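Local coordinates for protein enolase from the environmental genome shotgun sequencing of the Sargasso Sea (PDB 2QGY) that is of unknown function but, as a magnesium-binding member of the enolase superfamily, probably abstracts a proton alpha to a substrate carboxylate, at residues L124-L127 with S131-P134. Residues are numbered along the deposited sequence; the frame is centred on the assembly and turned at random.
Sequences LNSL and SPKP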
ATOM      1  N   LEU A 124      23.924  -9.271  13.484  1.00 21.84           N
ATOM      2  CA  LEU A 124      23.080  -8.084  13.341  1.00 22.56           C
ATOM      3  C   LEU A 124      22.638  -7.514  14.701  1.00 22.13           C
ATOM      4  O   LEU A 124      22.630  -6.281  14.911  1.00 21.99           O
ATOM      5  CB  LEU A 124      21.868  -8.421  12.473  1.00 21.52           C
ATOM      6  CG  LEU A 124      20.807  -7.333  12.362  1.00 22.72           C
ATOM      7  CD1 LEU A 124      21.416  -6.000  11.885  1.00 22.18           C
ATOM      8  CD2 LEU A 124      19.724  -7.819  11.418  1.00 21.62           C
ATOM      9  N   ASN A 125      22.294  -8.385  15.639  1.00 22.99           N
ATOM     10  CA  ASN A 125      21.793  -7.886  16.922  1.00 24.21           C
ATOM     11  C   ASN A 125      22.840  -7.017  17.633  1.00 24.96           C
ATOM     12  O   ASN A 125      22.489  -6.035  18.287  1.00 25.46           O
ATOM     13  CB  ASN A 125      21.152  -8.965  17.818  1.00 24.12           C
ATOM     14  CG  ASN A 125      22.065 -10.176  18.108  1.00 24.83           C
ATOM     15  OD1 ASN A 125      23.209 -10.219  17.702  1.00 24.38           O
ATOM     16  ND2 ASN A 125      21.528 -11.159  18.857  1.00 22.48           N
ATOM     17  N   SER A 126      24.112  -7.347  17.445  1.00 25.84           N
ATOM     18  CA  SER A 126      25.230  -6.561  17.994  1.00 26.44           C
ATOM     19  C   SER A 126      25.400  -5.191  17.342  1.00 27.09           C
ATOM     20  O   SER A 126      25.965  -4.267  17.959  1.00 27.37           O
ATOM     21  CB  SER A 126      26.535  -7.362  17.927  1.00 26.33           C
ATOM     22  OG  SER A 126      26.530  -8.397  18.901  1.00 27.43           O
ATOM     23  N   LEU A 127      24.914  -5.044  16.103  1.00 26.11           N
ATOM     24  CA  LEU A 127      24.807  -3.744  15.457  1.00 26.64           C
ATOM     25  C   LEU A 127      23.633  -2.942  15.984  1.00 27.08           C
ATOM     26  O   LEU A 127      23.606  -1.717  15.883  1.00 27.49           O
ATOM     27  CB  LEU A 127      24.612  -3.905  13.947  1.00 26.91           C
ATOM     28  CG  LEU A 127      25.736  -4.417  13.048  1.00 27.43           C
ATOM     29  CD1 LEU A 127      25.390  -4.014  11.596  1.00 28.87           C
ATOM     30  CD2 LEU A 127      27.115  -3.897  13.403  1.00 29.97           C
ATOM     31  N   SER A 131      24.321  -5.239  23.887  1.00 34.57           N
ATOM     32  CA  SER A 131      24.161  -6.431  24.705  1.00 34.86           C
ATOM     33  C   SER A 131      22.820  -7.082  24.376  1.00 34.89           C
ATOM     34  O   SER A 131      21.878  -7.024  25.171  1.00 34.59           O
ATOM     35  CB  SER A 131      24.303  -6.111  26.205  1.00 36.02           C
ATOM     36  OG  SER A 131      25.530  -5.420  26.463  1.00 37.38           O
ATOM     37  N   PRO A 132      22.732  -7.713  23.185  1.00 34.54           N
ATOM     38  CA  PRO A 132      21.481  -8.384  22.775  1.00 34.02           C
ATOM     39  C   PRO A 132      21.199  -9.618  23.603  1.00 33.71           C
ATOM     40  O   PRO A 132      22.135 -10.215  24.133  1.00 33.96           O
ATOM     41  CB  PRO A 132      21.749  -8.806  21.325  1.00 34.00           C
ATOM     42  CG  PRO A 132      23.145  -8.350  20.975  1.00 33.86           C
ATOM     43  CD  PRO A 132      23.825  -7.862  22.203  1.00 34.22           C
ATOM     44  N   LYS A 133      19.931 -10.010  23.723  1.00 33.25           N
ATOM     45  CA  LYS A 133      19.609 -11.290  24.343  1.00 34.30           C
ATOM     46  C   LYS A 133      19.988 -12.403  23.348  1.00 33.92           C
ATOM     47  O   LYS A 133      19.707 -12.295  22.157  1.00 35.55           O
ATOM     48  CB  LYS A 133      18.134 -11.378  24.760  1.00 33.75           C
ATOM     49  CG  LYS A 133      17.603 -10.169  25.555  1.00 36.49           C
ATOM     50  CD  LYS A 133      16.133 -10.367  26.024  1.00 36.38           C
ATOM     51  CE  LYS A 133      15.117 -10.398  24.872  1.00 40.15           C
ATOM     52  NZ  LYS A 133      14.924  -9.039  24.239  1.00 38.72           N
ATOM     53  N   PRO A 134      20.694 -13.439  23.810  1.00 33.17           N
ATOM     54  CA  PRO A 134      21.067 -14.530  22.896  1.00 32.53           C
ATOM     55  C   PRO A 134      19.882 -15.420  22.481  1.00 31.72           C
ATOM     56  O   PRO A 134      19.910 -16.030  21.404  1.00 32.58           O
ATOM     57  CB  PRO A 134      22.081 -15.334  23.719  1.00 33.03           C
ATOM     58  CG  PRO A 134      21.685 -15.076  25.148  1.00 32.91           C
ATOM     59  CD  PRO A 134      21.256 -13.626  25.163  1.00 33.22           C
TER
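P132 sets the CB-CG edge of its pyrrolidine ring over the flat face of the N125 carboxamide, and this pair makes up most of a small contact between the short helix 124-128 and the loop that follows it. P132 CG stands almost straight above N125 CG, 3.6 Å away, and reaches equally close to the backbone O of N125. The neighbouring ring carbon, P132 CB, lies 3.4 Å from N125 ND2. The asparagine side chain is folded back over its own backbone (chi1 55°), and together with a chi2 near zero (3°) this turns the amide face toward the proline. S126 adds a lighter touch: its backbone N approaches P132 CG to 3.8 Å, with OG slightly farther from the same carbon. The meeting is thus by van der Waals contact, without a hydrogen bond from one segment to the other. At K133 the chain moves on past the amide, and K133 O is 3.9 Å from N125 ND2. ND2 makes a hydrogen bond to OG of S319, on helix 309-320, a residue that also touches P132 and hydrogen-bonds to the backbone of K133; K133 NZ in turn makes a hydrogen bond to the carbonyl O of C318. P134 then leads into strand 135-141 of the C-terminal barrel, pairing with I354 through the backbone. The helix and loop lie where the chain passes from the N-terminal domain to the barrel: L127 packs on W113 of helix 99-120, L124 touches both W113 and H316, and N125, P132 and K133 meet helix 309-320.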